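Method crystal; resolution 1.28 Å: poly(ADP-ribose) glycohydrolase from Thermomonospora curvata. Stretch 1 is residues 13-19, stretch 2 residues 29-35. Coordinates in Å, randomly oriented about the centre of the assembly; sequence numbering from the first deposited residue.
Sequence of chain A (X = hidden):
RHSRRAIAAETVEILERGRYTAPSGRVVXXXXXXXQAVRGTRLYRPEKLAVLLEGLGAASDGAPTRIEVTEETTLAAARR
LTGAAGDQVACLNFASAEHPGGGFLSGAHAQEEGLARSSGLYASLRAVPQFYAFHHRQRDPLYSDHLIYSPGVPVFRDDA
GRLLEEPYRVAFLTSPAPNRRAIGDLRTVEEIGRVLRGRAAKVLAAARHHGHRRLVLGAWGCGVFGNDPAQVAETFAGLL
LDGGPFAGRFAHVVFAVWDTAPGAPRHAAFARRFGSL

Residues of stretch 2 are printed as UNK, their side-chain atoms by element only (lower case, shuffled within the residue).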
# COMPACT_ATOMS: atom_id res chain seq x y z
N GLU A 13 -18.94 9.12 3.36
CA GLU A 13 -20.34 8.94 3.77
C GLU A 13 -20.64 7.46 4.06
O GLU A 13 -21.27 7.11 5.05
CB GLU A 13 -21.33 9.45 2.70
CG GLU A 13 -22.81 9.16 3.05
CD GLU A 13 -23.84 9.67 2.02
OE1 GLU A 13 -23.45 10.41 1.09
OE2 GLU A 13 -25.03 9.33 2.15
N ILE A 14 -20.16 6.60 3.17
CA ILE A 14 -20.35 5.16 3.29
C ILE A 14 -19.73 4.66 4.58
O ILE A 14 -20.32 3.86 5.32
CB ILE A 14 -19.79 4.42 2.06
CG1 ILE A 14 -20.73 4.61 0.88
CG2 ILE A 14 -19.59 2.93 2.35
CD1 ILE A 14 -20.12 4.23 -0.42
N LEU A 15 -18.52 5.15 4.88
CA LEU A 15 -17.83 4.71 6.09
C LEU A 15 -18.56 5.21 7.34
O LEU A 15 -18.53 4.52 8.36
CB LEU A 15 -16.35 5.11 6.09
CG LEU A 15 -15.53 4.56 4.93
CD1 LEU A 15 -14.14 5.18 4.91
CD2 LEU A 15 -15.39 3.06 5.00
N GLU A 16 -19.23 6.37 7.27
CA GLU A 16 -20.03 6.82 8.40
C GLU A 16 -21.34 6.03 8.55
O GLU A 16 -21.75 5.68 9.66
CB GLU A 16 -20.41 8.28 8.22
CG GLU A 16 -19.28 9.25 8.37
CD GLU A 16 -18.73 9.28 9.79
OE1 GLU A 16 -19.56 9.32 10.73
OE2 GLU A 16 -17.49 9.23 9.91
N ARG A 17 -22.04 5.79 7.45
CA ARG A 17 -23.37 5.18 7.49
C ARG A 17 -23.27 3.67 7.68
O ARG A 17 -24.21 3.06 8.15
CB ARG A 17 -24.16 5.49 6.22
CG ARG A 17 -24.51 6.96 6.06
CD ARG A 17 -25.67 7.35 6.95
NE ARG A 17 -26.38 8.49 6.39
CZ ARG A 17 -27.10 8.45 5.26
NH1 ARG A 17 -27.22 7.32 4.57
NH2 ARG A 17 -27.70 9.54 4.81
N GLY A 18 -22.15 3.07 7.29
CA GLY A 18 -21.94 1.64 7.48
C GLY A 18 -22.54 0.73 6.42
O GLY A 18 -22.56 -0.47 6.63
N ARG A 19 -22.92 1.26 5.27
CA ARG A 19 -23.50 0.45 4.19
C ARG A 19 -23.39 1.27 2.90
O ARG A 19 -23.21 2.51 2.94
CB ARG A 19 -24.95 0.02 4.51
CG ARG A 19 -25.95 1.18 4.80
CD ARG A 19 -27.31 0.66 5.27
NE ARG A 19 -27.15 -0.48 6.18
CZ ARG A 19 -27.46 -0.47 7.46
NH1 ARG A 19 -28.00 0.61 7.99
NH2 ARG A 19 -27.27 -1.54 8.20
N UNK A 29 -23.79 -4.24 3.71
CA UNK A 29 -23.34 -3.75 5.02
C UNK A 29 -21.82 -3.84 5.17
O UNK A 29 -21.27 -4.86 4.80
c UNK A 29 -24.04 -4.72 5.99
c UNK A 29 -24.15 -5.98 5.24
c UNK A 29 -24.30 -5.62 3.78
N UNK A 30 -21.19 -2.81 5.70
CA UNK A 30 -19.74 -2.83 5.90
C UNK A 30 -19.32 -2.36 7.28
O UNK A 30 -18.13 -2.39 7.61
c UNK A 30 -19.03 -2.64 3.50
c UNK A 30 -18.33 0.29 4.08
c UNK A 30 -18.93 -2.01 4.85
c UNK A 30 -19.33 -0.55 4.82
N UNK A 31 -20.26 -1.92 8.13
CA UNK A 31 -19.85 -1.31 9.39
C UNK A 31 -19.03 -2.25 10.25
O UNK A 31 -18.03 -1.84 10.84
c UNK A 31 -21.04 -0.82 10.17
N UNK A 32 -19.43 -3.50 10.36
CA UNK A 32 -18.71 -4.43 11.22
C UNK A 32 -17.30 -4.66 10.70
O UNK A 32 -16.34 -4.65 11.48
o UNK A 32 -20.96 -4.73 12.85
o UNK A 32 -21.52 -6.66 11.91
c UNK A 32 -19.44 -5.78 11.34
c UNK A 32 -20.73 -5.70 12.10
N UNK A 33 -17.14 -4.91 9.42
CA UNK A 33 -15.80 -5.14 8.89
C UNK A 33 -14.93 -3.90 9.00
O UNK A 33 -13.73 -4.02 9.31
c UNK A 33 -16.55 -7.97 8.38
c UNK A 33 -16.30 -7.08 7.40
n UNK A 33 -16.55 -7.72 6.21
n UNK A 33 -16.95 -9.14 7.77
c UNK A 33 -15.86 -5.66 7.48
c UNK A 33 -16.94 -8.96 6.46
N UNK A 34 -15.48 -2.71 8.79
CA UNK A 34 -14.71 -1.48 8.95
C UNK A 34 -14.28 -1.32 10.40
O UNK A 34 -13.12 -1.03 10.67
c UNK A 34 -15.68 -0.33 6.96
c UNK A 34 -14.82 1.06 8.84
c UNK A 34 -15.51 -0.25 8.45
N UNK A 35 -15.20 -1.50 11.33
CA UNK A 35 -14.88 -1.40 12.77
C UNK A 35 -13.83 -2.39 13.19
O UNK A 35 -12.93 -2.03 13.95
c UNK A 35 -16.13 -1.56 13.60

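At position 29 the side chain consists of three carbons that close a ring onto the backbone N, a ring that includes the main-chain nitrogen. The ring makes no close approach to stretch 1; instead the backbone CA lies 4.1 Å from Arg-19 CB and 3.7 Å from Gly-18 O. Position 29 is therefore Pro-29. It pairs with Arg-19 in an antiparallel bridge of the non-hydrogen-bonded type, with the two CA atoms 4.3 Å apart and both side chains on the same face of the sheet.

Position 30 carries four carbons, forked at the first, with one arm two carbons long. The carbon ending the longer arm reaches 3.4 Å from Ile-14 CG2 and 4.1 Å from Leu-15 CD2. Four carbons branched at CB, with unequal arms, identify Ile-30. Its chi1 is p and its chi2 t, and although its CA-to-CB bond points sideways, CD1 extends to the apolar side chains of the first helix. The residue is also the N-cap of the second helix.

Position 31 has a single side-chain carbon, CB, which lies 3.8 Å from Gly-18 CA; it is Ala-31. The CA atoms of Gly-18 and Ala-31 are 4.1 Å apart.

At position 32 there are two carbons, the second carrying two oxygens, a short carboxylate; the CA-to-CB bond points away from stretch 1 and nothing there is touched. This is Asp-32.

Position 33 shows one carbon followed by a five-membered ring of three carbons and two nitrogens, an imidazole. It too makes no contact with stretch 1. This is His-33.

Position 34 bears one carbon carrying two more, so the fork is symmetric in length. One tip lies 3.9 Å from Leu-15 CD2, and the residue is Val-34, with its CA-to-CB bond directed toward stretch 1.

Position 35 has one carbon and no partner on stretch 1; it is Ala-35.

The contact combines a backbone anchor with an apolar patch. Gly-18 leaves the first helix with positive phi, and its O accepts a nearly straight hydrogen bond from Ile-30 N (2.9 Å) and a weak, more bent one from Ala-31 N (3.1 Å). One carbonyl thus holds the chain where the second helix begins. Glycine suits this turn: an ideal CB would crowd the preceding carbonyl O and lie 2.9 Å from Ala-31 CB. Beside this anchor, Ile-14 and Leu-15 pack against Ile-30, and Leu-15 CD2 also reaches Val-34 CG2, bringing one side chain from a turn farther along the second helix into the same patch.

Stretch 2 29-35: PIADHVA
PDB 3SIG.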